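Local coordinates for DUF3298 domain-containing protein (PDB 4E72) that is of unknown function but belongs to the DUF3298 family and is probably exported as a lipoprotein of the Pseudomonas aeruginosa cell envelope, at residues E93-D96 against G97-I100; I121-R125 against R126-V130; L189-D192 against A193-A197; I196-Y199 against S200-H203. All blocks are in the same frame, centred on the assembly; numbering follows the deposited sequence.

In the fold
Following the chain from the N terminus, interaction 1 closes the tight turn between strands 84-95 and 98-108, and interaction 2 then closes the hairpin of strands 115-124 and 129-130. The two are in series, yet they meet in the same mixed sheet, because strands 98-108 and 115-124 are neighbours: Val99 N lies 2.8 Å from Tyr123 O. Interactions 3 and 4 lie on the opposite side of the chain's centre, in the connection from strand 187-190 to strand 205-208 of the small antiparallel sheet. They overlap at Ile196 and Ala197, so that one turn leads into the next, and their centres are about 6 Å apart. No contact nests within another.

Interaction 1: residues E93-D96 against G97-I100; sequences EQHD and GLVI
Glu93 and Ile100 are joined by a pair of backbone hydrogen bonds, Ile100 N to Glu93 O at 2.8 Å and Glu93 N to Ile100 O at 3.2 Å. His95 and Leu98 form the next hydrogen-bonded pair, in which Leu98 N reaches His95 O at 2.8 Å. Between these two partners Asp96 and Gly97 take the positive phi angles of a type I' turn, making this a two-residue beta hairpin. His95 ND1 donates to Asp96 OD2 at 3.0 Å, with the oxygen in the plane of the imidazole ring, which chi1 of 68° places between its backbone N and carbonyl carbon; Gly224 N binds the same oxygen and Leu182 O accepts from His95 NE2. Beside Gln94, whose side chain shares a face with Val99, a water donates to both Gln94 OE1 and Leu98 O, while Leu9 N also binds OE1. Packing is lighter. Gln94 and Val99 run side by side, CG of Gln94 being 4.0 Å from CG1 of Val99, and Leu98 CD1 approaches His95 CE1 at 4.2 Å. Bonds at both ring nitrogens fix the imidazole's rotation. Since both donate, the geometry is consistent with a doubly protonated, positively charged imidazole, which the Asp96 carboxylate would probably stabilise.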
loop_
_atom_site.group_PDB
_atom_site.type_symbol
_atom_site.label_atom_id
_atom_site.label_comp_id
_atom_site.label_asym_id
_atom_site.label_seq_id
_atom_site.Cartn_x
_atom_site.Cartn_y
_atom_site.Cartn_z
ATOM N N GLU A 93 8.122 -5.721 5.370
ATOM C CA GLU A 93 9.357 -5.747 6.167
ATOM C C GLU A 93 9.103 -5.599 7.648
ATOM O O GLU A 93 8.101 -5.013 8.063
ATOM C CB GLU A 93 10.310 -4.617 5.745
ATOM C CG GLU A 93 11.252 -4.969 4.605
ATOM C CD GLU A 93 11.674 -3.784 3.761
ATOM O OE1 GLU A 93 12.366 -2.893 4.302
ATOM O OE2 GLU A 93 11.321 -3.749 2.558
ATOM N N GLN A 94 10.048 -6.102 8.446
ATOM C CA GLN A 94 10.096 -5.946 9.899
ATOM C C GLN A 94 11.508 -5.581 10.258
ATOM O O GLN A 94 12.429 -6.343 9.931
ATOM C CB GLN A 94 9.642 -7.210 10.638
ATOM C CG GLN A 94 8.145 -7.397 10.557
ATOM C CD GLN A 94 7.650 -8.356 11.583
ATOM O OE1 GLN A 94 7.641 -8.066 12.773
ATOM N NE2 GLN A 94 7.184 -9.501 11.132
ATOM N N HIS A 95 11.695 -4.387 10.858
ATOM C CA HIS A 95 13.008 -3.896 11.290
ATOM C C HIS A 95 12.847 -2.801 12.319
ATOM O O HIS A 95 11.937 -1.973 12.214
ATOM C CB HIS A 95 13.881 -3.388 10.111
ATOM C CG HIS A 95 13.375 -2.135 9.456
ATOM N ND1 HIS A 95 13.836 -0.882 9.839
ATOM C CD2 HIS A 95 12.449 -1.983 8.474
ATOM C CE1 HIS A 95 13.175 -0.011 9.092
ATOM N NE2 HIS A 95 12.328 -0.625 8.252
ATOM N N ASP A 96 13.734 -2.814 13.312
ATOM C CA ASP A 96 13.916 -1.815 14.368
ATOM C C ASP A 96 12.611 -1.490 15.124
ATOM O O ASP A 96 12.389 -0.340 15.514
ATOM C CB ASP A 96 14.530 -0.537 13.733
ATOM C CG ASP A 96 15.893 -0.774 13.072
ATOM O OD1 ASP A 96 16.822 -1.219 13.774
ATOM O OD2 ASP A 96 16.015 -0.533 11.843
ATOM N N GLY A 97 11.778 -2.509 15.335
ATOM C CA GLY A 97 10.495 -2.357 16.012
ATOM C C GLY A 97 9.355 -1.883 15.120
ATOM O O GLY A 97 8.246 -1.662 15.611
ATOM N N LEU A 98 9.609 -1.708 13.813
ATOM C CA LEU A 98 8.599 -1.291 12.835
ATOM C C LEU A 98 8.049 -2.479 12.050
ATOM O O LEU A 98 8.802 -3.396 11.729
ATOM C CB LEU A 98 9.147 -0.264 11.824
ATOM C CG LEU A 98 9.788 1.048 12.307
ATOM C CD1 LEU A 98 10.055 1.945 11.116
ATOM C CD2 LEU A 98 8.901 1.797 13.268
ATOM N N VAL A 99 6.739 -2.447 11.723
ATOM C CA VAL A 99 6.106 -3.473 10.870
ATOM C C VAL A 99 5.615 -2.749 9.627
ATOM O O VAL A 99 4.821 -1.826 9.755
ATOM C CB VAL A 99 4.974 -4.309 11.542
ATOM C CG1 VAL A 99 4.577 -5.499 10.663
ATOM C CG2 VAL A 99 5.383 -4.793 12.919
ATOM N N ILE A 100 6.143 -3.093 8.446
ATOM C CA ILE A 100 5.715 -2.449 7.203
ATOM C C ILE A 100 4.791 -3.419 6.485
ATOM O O ILE A 100 5.233 -4.461 6.038
ATOM C CB ILE A 100 6.864 -1.930 6.288
ATOM C CG1 ILE A 100 8.006 -1.215 7.042
ATOM C CG2 ILE A 100 6.310 -1.124 5.077
ATOM C CD1 ILE A 100 7.671 -0.070 8.015
HETATM O O HOH W 1 8.830 -5.720 13.996
#

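Interaction 2: residues I121-R125 against R126-V130; sequences INYDR and RQHKV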
loop_
_atom_site.group_PDB
_atom_site.type_symbol
_atom_site.label_atom_id
_atom_site.label_comp_id
_atom_site.label_asym_id
_atom_site.label_seq_id
_atom_site.Cartn_x
_atom_site.Cartn_y
_atom_site.Cartn_z
ATOM N N ILE A 121 0.976 0.328 5.509
ATOM C CA ILE A 121 0.778 0.529 6.940
ATOM C C ILE A 121 2.197 0.563 7.527
ATOM O O ILE A 121 2.977 -0.361 7.297
ATOM C CB ILE A 121 -0.120 -0.519 7.646
ATOM C CG1 ILE A 121 -1.518 -0.648 6.992
ATOM C CG2 ILE A 121 -0.202 -0.222 9.172
ATOM C CD1 ILE A 121 -2.349 -1.879 7.482
ATOM N N ASN A 122 2.544 1.632 8.229
ATOM C CA ASN A 122 3.820 1.752 8.943
ATOM C C ASN A 122 3.495 1.698 10.436
ATOM O O ASN A 122 3.109 2.694 11.018
ATOM C CB ASN A 122 4.577 3.028 8.567
ATOM C CG ASN A 122 5.003 3.067 7.141
ATOM O OD1 ASN A 122 6.116 2.647 6.807
ATOM N ND2 ASN A 122 4.112 3.552 6.266
ATOM N N TYR A 123 3.541 0.514 11.016
ATOM C CA TYR A 123 3.200 0.327 12.417
ATOM C C TYR A 123 4.437 0.313 13.314
ATOM O O TYR A 123 5.292 -0.565 13.179
ATOM C CB TYR A 123 2.400 -0.972 12.588
ATOM C CG TYR A 123 1.833 -1.122 13.979
ATOM C CD1 TYR A 123 0.644 -0.492 14.340
ATOM C CD2 TYR A 123 2.473 -1.910 14.932
ATOM C CE1 TYR A 123 0.122 -0.615 15.626
ATOM C CE2 TYR A 123 1.967 -2.030 16.230
ATOM C CZ TYR A 123 0.793 -1.377 16.571
ATOM O OH TYR A 123 0.253 -1.522 17.821
ATOM N N ASP A 124 4.521 1.270 14.244
ATOM C CA ASP A 124 5.615 1.352 15.225
ATOM C C ASP A 124 5.219 0.602 16.503
ATOM O O ASP A 124 4.248 0.962 17.164
ATOM C CB ASP A 124 5.964 2.814 15.528
ATOM C CG ASP A 124 7.155 3.050 16.459
ATOM O OD1 ASP A 124 8.012 2.131 16.599
ATOM O OD2 ASP A 124 7.265 4.160 16.993
ATOM N N ARG A 125 5.942 -0.470 16.812
ATOM C CA ARG A 125 5.667 -1.303 17.986
ATOM C C ARG A 125 6.132 -0.655 19.302
ATOM O O ARG A 125 5.629 -1.021 20.368
ATOM C CB ARG A 125 6.332 -2.680 17.840
ATOM C CG ARG A 125 5.752 -3.540 16.736
ATOM C CD ARG A 125 6.727 -4.627 16.373
ATOM N NE ARG A 125 6.995 -5.512 17.505
ATOM C CZ ARG A 125 8.055 -6.305 17.613
ATOM N NH1 ARG A 125 8.976 -6.331 16.656
ATOM N NH2 ARG A 125 8.212 -7.066 18.682
ATOM N N ARG A 126 7.104 0.278 19.227
ATOM C CA ARG A 126 7.649 0.998 20.379
ATOM C C ARG A 126 6.555 1.927 20.946
ATOM O O ARG A 126 6.407 2.014 22.162
ATOM C CB ARG A 126 8.916 1.783 19.963
ATOM C CG ARG A 126 9.746 2.340 21.116
ATOM C CD ARG A 126 10.813 3.282 20.587
ATOM N NE ARG A 126 11.602 3.898 21.655
ATOM C CZ ARG A 126 12.386 4.964 21.495
ATOM N NH1 ARG A 126 12.481 5.558 20.310
ATOM N NH2 ARG A 126 13.070 5.451 22.523
ATOM N N GLN A 127 5.764 2.556 20.055
ATOM C CA GLN A 127 4.651 3.464 20.367
ATOM C C GLN A 127 3.246 2.810 20.267
ATOM O O GLN A 127 2.287 3.400 20.769
ATOM C CB GLN A 127 4.675 4.670 19.409
ATOM C CG GLN A 127 5.811 5.659 19.632
ATOM C CD GLN A 127 5.755 6.753 18.592
ATOM O OE1 GLN A 127 5.172 7.819 18.814
ATOM N NE2 GLN A 127 6.301 6.492 17.409
ATOM N N HIS A 128 3.117 1.632 19.595
ATOM C CA HIS A 128 1.845 0.918 19.330
ATOM C C HIS A 128 0.950 1.869 18.519
ATOM O O HIS A 128 -0.176 2.188 18.897
ATOM C CB HIS A 128 1.160 0.406 20.618
ATOM C CG HIS A 128 2.088 -0.304 21.553
ATOM N ND1 HIS A 128 2.463 -1.621 21.338
ATOM C CD2 HIS A 128 2.695 0.148 22.674
ATOM C CE1 HIS A 128 3.273 -1.930 22.340
ATOM N NE2 HIS A 128 3.444 -0.897 23.167
ATOM N N LYS A 129 1.501 2.347 17.399
ATOM C CA LYS A 129 0.904 3.372 16.559
ATOM C C LYS A 129 1.192 3.165 15.074
ATOM O O LYS A 129 2.309 2.812 14.709
ATOM C CB LYS A 129 1.542 4.709 16.993
ATOM C CG LYS A 129 0.916 5.979 16.440
ATOM C CD LYS A 129 1.693 7.201 16.931
ATOM C CE LYS A 129 1.086 8.502 16.482
ATOM N NZ LYS A 129 1.457 9.613 17.400
ATOM N N VAL A 130 0.218 3.510 14.232
ATOM C CA VAL A 130 0.367 3.610 12.783
ATOM C C VAL A 130 0.953 5.000 12.542
ATOM O O VAL A 130 0.388 5.983 13.020
ATOM C CB VAL A 130 -0.977 3.399 12.019
ATOM C CG1 VAL A 130 -0.834 3.747 10.534
ATOM C CG2 VAL A 130 -1.469 1.971 12.173
#
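Asp124 and Gln127 meet at an angle, their carboxylate and amide planes 71° apart, yet the bond between them is short and straight: Gln127 NE2 donates to the anti lone pair of Asp124 OD2 at 2.6 Å, and the oxygen lies in the amide plane. With CG anti to the backbone N, chi1 -176° turns the carboxylate of Asp124 toward Arg126 and Gln127, and OD1 also takes a weak bond from Arg126 N at 3.3 Å. The side chain of Arg126 starts out alongside this carboxylate and points the same way, but its guanidinium group passes on beyond it.

The backbone forms a beta hairpin with a G1 bulge. His128 and Lys129 both face Asp124, and its carbonyl oxygen accepts from both: Lys129 N binds at 3.1 Å, and His128 N adds a weak bond. In return Asp124 N donates to Lys129 O at 2.7 Å. His128, with positive phi (60°), supplies the extra residue.

Its imidazole is turned so that Arg125 O sits over one face, 3.2 Å from CE1. The Tyr123 side chain, from strand 115-124, crosses that of His128 at a slant, bringing OH to 3.5 Å from His128 CB. Glu41 OE2 joins the two residues, binding both Tyr123 OH and His128 ND1. Further from the turn, Val130 CG2 rests at the edge of the Tyr123 ring, near its plane and 3.9 Å from CD1, and also touches Ile121 CG2. Helix 44-54 packs against this apolar side, its Ile47 touching both Tyr123 and Val130.

Interaction 3: residues L189-D192 against A193-A197; sequences LKYD and AYSIA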
loop_
_atom_site.group_PDB
_atom_site.type_symbol
_atom_site.label_atom_id
_atom_site.label_comp_id
_atom_site.label_asym_id
_atom_site.label_seq_id
_atom_site.Cartn_x
_atom_site.Cartn_y
_atom_site.Cartn_z
ATOM N N LEU A 189 8.465 5.383 -1.949
ATOM C CA LEU A 189 7.260 6.106 -2.382
ATOM C C LEU A 189 6.614 5.269 -3.459
ATOM O O LEU A 189 7.196 5.087 -4.537
ATOM C CB LEU A 189 7.496 7.536 -2.908
ATOM C CG LEU A 189 8.282 8.553 -2.092
ATOM C CD1 LEU A 189 8.040 9.937 -2.644
ATOM C CD2 LEU A 189 7.878 8.548 -0.662
ATOM N N LYS A 190 5.444 4.715 -3.155
ATOM C CA LYS A 190 4.729 3.848 -4.082
ATOM C C LYS A 190 3.525 4.595 -4.681
ATOM O O LYS A 190 2.731 5.190 -3.953
ATOM C CB LYS A 190 4.303 2.557 -3.359
ATOM C CG LYS A 190 3.395 1.651 -4.167
ATOM C CD LYS A 190 4.152 0.639 -4.940
ATOM C CE LYS A 190 3.780 -0.754 -4.523
ATOM N NZ LYS A 190 4.432 -1.747 -5.405
ATOM N N TYR A 191 3.403 4.539 -6.014
ATOM C CA TYR A 191 2.387 5.253 -6.771
ATOM C C TYR A 191 1.291 4.358 -7.281
ATOM O O TYR A 191 1.530 3.232 -7.717
ATOM C CB TYR A 191 3.031 6.007 -7.959
ATOM C CG TYR A 191 3.715 7.252 -7.455
ATOM C CD1 TYR A 191 4.901 7.171 -6.724
ATOM C CD2 TYR A 191 3.120 8.504 -7.597
ATOM C CE1 TYR A 191 5.496 8.304 -6.182
ATOM C CE2 TYR A 191 3.708 9.644 -7.056
ATOM C CZ TYR A 191 4.879 9.537 -6.323
ATOM O OH TYR A 191 5.441 10.650 -5.730
ATOM N N ASP A 192 0.074 4.893 -7.249
ATOM C CA ASP A 192 -1.071 4.221 -7.826
ATOM C C ASP A 192 -0.844 4.157 -9.321
ATOM O O ASP A 192 -0.155 5.020 -9.885
ATOM C CB ASP A 192 -2.369 4.973 -7.485
ATOM C CG ASP A 192 -2.864 4.683 -6.069
ATOM O OD1 ASP A 192 -3.009 3.474 -5.718
ATOM O OD2 ASP A 192 -3.168 5.656 -5.332
ATOM N N ALA A 193 -1.393 3.131 -9.959
ATOM C CA ALA A 193 -1.330 2.995 -11.414
ATOM C C ALA A 193 -1.965 4.241 -12.046
ATOM O O ALA A 193 -2.899 4.805 -11.468
ATOM C CB ALA A 193 -2.088 1.743 -11.839
ATOM N N TYR A 194 -1.415 4.716 -13.165
ATOM C CA TYR A 194 -1.961 5.844 -13.904
ATOM C C TYR A 194 -1.865 7.186 -13.152
ATOM O O TYR A 194 -2.687 8.056 -13.398
ATOM C CB TYR A 194 -3.444 5.538 -14.262
ATOM C CG TYR A 194 -3.922 6.131 -15.563
ATOM C CD1 TYR A 194 -3.427 5.675 -16.784
ATOM C CD2 TYR A 194 -4.941 7.079 -15.583
ATOM C CE1 TYR A 194 -3.916 6.169 -17.992
ATOM C CE2 TYR A 194 -5.459 7.557 -16.784
ATOM C CZ TYR A 194 -4.923 7.121 -17.985
ATOM O OH TYR A 194 -5.371 7.653 -19.167
ATOM N N SER A 195 -0.848 7.390 -12.280
ATOM C CA SER A 195 -0.700 8.680 -11.595
ATOM C C SER A 195 0.524 9.431 -12.115
ATOM O O SER A 195 0.414 10.624 -12.368
ATOM C CB SER A 195 -0.618 8.508 -10.081
ATOM O OG SER A 195 0.436 7.640 -9.728
ATOM N N ILE A 196 1.693 8.740 -12.252
ATOM C CA ILE A 196 2.944 9.304 -12.768
ATOM C C ILE A 196 3.459 8.485 -13.973
ATOM O O ILE A 196 4.559 8.755 -14.486
ATOM C CB ILE A 196 4.052 9.473 -11.673
ATOM C CG1 ILE A 196 4.413 8.119 -10.968
ATOM C CG2 ILE A 196 3.700 10.618 -10.691
ATOM C CD1 ILE A 196 5.819 8.051 -10.362
ATOM N N ALA A 197 2.666 7.495 -14.437
ATOM C CA ALA A 197 3.050 6.645 -15.575
ATOM C C ALA A 197 1.856 5.884 -16.102
ATOM O O ALA A 197 0.946 5.643 -15.325
ATOM C CB ALA A 197 4.138 5.656 -15.145
HETATM O O HOH W 2 1.679 5.673 -11.903
#
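A type II beta turn from Asp192 to Ser195 redirects the chain soon after strand 187-190, and Tyr191, just ahead of it, is packed by Ile196, just behind. The turn's own backbone bond, Ser195 N to Asp192 O, is weak at 3.4 Å. The serine hydroxyl adds a shorter bond to the same oxygen: OG donates to it at 2.7 Å, approaching with a modest tilt from the carbonyl plane. A chi1 of 56° sets OG between the backbone N and the carbonyl carbon, from where it points back to the start of the turn. A water that accepts from Ser195 N also lies within hydrogen-bonding distance of Asp192 O and can donate to it. The side chains of Tyr191 and Ile196 cross at about a right angle. CD1 of Ile196 sits over one ring face in a CH-pi contact, 3.8 Å from the centroid, while CG1 lies 3.6 Å from Tyr191 CD2. At the ring edge, in its plane, comes Ser195 OG, 3.5 Å from CD2. Tyr191 OH bonds to Gln175 O, and Leu206 of strand 205-208 touches both Tyr191 and Ile196. Tyr194, third residue of the turn, takes positive phi (67°), the backbone signature of a type II turn.

Interaction 4: residues I196-Y199 against S200-H203; sequences IAPY and SYAH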
loop_
_atom_site.group_PDB
_atom_site.type_symbol
_atom_site.label_atom_id
_atom_site.label_comp_id
_atom_site.label_asym_id
_atom_site.label_seq_id
_atom_site.Cartn_x
_atom_site.Cartn_y
_atom_site.Cartn_z
ATOM N N ILE A 196 1.693 8.740 -12.252
ATOM C CA ILE A 196 2.944 9.304 -12.768
ATOM C C ILE A 196 3.459 8.485 -13.973
ATOM O O ILE A 196 4.559 8.755 -14.486
ATOM C CB ILE A 196 4.052 9.473 -11.673
ATOM C CG1 ILE A 196 4.413 8.119 -10.968
ATOM C CG2 ILE A 196 3.700 10.618 -10.691
ATOM C CD1 ILE A 196 5.819 8.051 -10.362
ATOM N N ALA A 197 2.666 7.495 -14.437
ATOM C CA ALA A 197 3.050 6.645 -15.575
ATOM C C ALA A 197 1.856 5.884 -16.102
ATOM O O ALA A 197 0.946 5.643 -15.325
ATOM C CB ALA A 197 4.138 5.656 -15.145
ATOM N N PRO A 198 1.883 5.354 -17.346
ATOM C CA PRO A 198 0.755 4.505 -17.804
ATOM C C PRO A 198 0.719 3.188 -17.030
ATOM O O PRO A 198 1.694 2.847 -16.350
ATOM C CB PRO A 198 1.064 4.252 -19.298
ATOM C CG PRO A 198 2.127 5.222 -19.669
ATOM C CD PRO A 198 2.904 5.518 -18.405
ATOM N N TYR A 199 -0.382 2.435 -17.153
ATOM C CA TYR A 199 -0.594 1.124 -16.500
ATOM C C TYR A 199 0.519 0.116 -16.793
ATOM O O TYR A 199 0.813 -0.699 -15.931
ATOM C CB TYR A 199 -1.933 0.524 -16.936
ATOM C CG TYR A 199 -3.078 0.808 -15.992
ATOM C CD1 TYR A 199 -3.735 2.034 -16.009
ATOM C CD2 TYR A 199 -3.551 -0.174 -15.126
ATOM C CE1 TYR A 199 -4.775 2.310 -15.121
ATOM C CE2 TYR A 199 -4.622 0.076 -14.262
ATOM C CZ TYR A 199 -5.220 1.327 -14.249
ATOM O OH TYR A 199 -6.273 1.589 -13.399
ATOM N N SER A 200 1.146 0.168 -17.989
ATOM C CA SER A 200 2.269 -0.716 -18.343
ATOM C C SER A 200 3.436 -0.630 -17.322
ATOM O O SER A 200 4.127 -1.629 -17.116
ATOM C CB SER A 200 2.790 -0.393 -19.734
ATOM O OG SER A 200 3.234 0.952 -19.800
ATOM N N TYR A 201 3.631 0.539 -16.668
ATOM C CA TYR A 201 4.687 0.723 -15.645
ATOM C C TYR A 201 4.213 0.248 -14.251
ATOM O O TYR A 201 4.950 0.381 -13.277
ATOM C CB TYR A 201 5.143 2.193 -15.585
ATOM C CG TYR A 201 5.927 2.623 -16.807
ATOM C CD1 TYR A 201 5.278 2.995 -17.980
ATOM C CD2 TYR A 201 7.318 2.626 -16.800
ATOM C CE1 TYR A 201 5.994 3.356 -19.121
ATOM C CE2 TYR A 201 8.049 2.970 -17.942
ATOM C CZ TYR A 201 7.381 3.353 -19.096
ATOM O OH TYR A 201 8.092 3.723 -20.214
ATOM N N ALA A 202 2.978 -0.299 -14.168
ATOM C CA ALA A 202 2.332 -0.830 -12.959
ATOM C C ALA A 202 2.287 0.223 -11.829
ATOM O O ALA A 202 1.722 1.304 -12.016
ATOM C CB ALA A 202 3.039 -2.108 -12.495
ATOM N N HIS A 203 2.924 -0.077 -10.688
ATOM C CA HIS A 203 2.931 0.795 -9.520
ATOM C C HIS A 203 4.349 1.297 -9.282
ATOM O O HIS A 203 5.105 0.606 -8.596
ATOM C CB HIS A 203 2.364 0.031 -8.308
ATOM C CG HIS A 203 0.913 -0.290 -8.457
ATOM N ND1 HIS A 203 0.481 -1.572 -8.757
ATOM C CD2 HIS A 203 -0.163 0.531 -8.399
ATOM C CE1 HIS A 203 -0.834 -1.483 -8.877
ATOM N NE2 HIS A 203 -1.267 -0.246 -8.628
HETATM O O HOH W 3 1.351 3.521 -13.470
#
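Pro198 and Tyr201 are linked first by their backbones, since Tyr201 N donates to Pro198 O at 3.0 Å. Ala202 N repeats the pattern one residue later with Tyr199 O at 2.8 Å. Both bonds span three residues, the 3-10 spacing. Water-mediated contact comes next: one water sits 2.8 Å from Ala197 O and 2.7 Å from Ala202 O, within hydrogen-bonding geometry of both carbonyl oxygens at the two ends of the turn. Apolar contact makes up the rest. The Pro198 ring and the Tyr201 side chain lie side by side and point the same way, with CD of Pro198 3.5 Å from CD1 of Tyr201. Tyr201 keeps CG beside its own backbone N, and this chi1 of -70° sets the side chain next to that of Pro198. Pro198 O lies at the edge of the tyrosine ring, in its plane. Ala197 CB meets Tyr201 CB at 3.6 Å. Ala197 and Tyr201 also meet Trp156 of helix 142-159, and Ala197 and Pro198 meet Phe168 of helix 166-171. Backbone bonds, then, shape this largely exposed turn, while alanine, proline and tyrosine carbons give it a small apolar side shared between two helices.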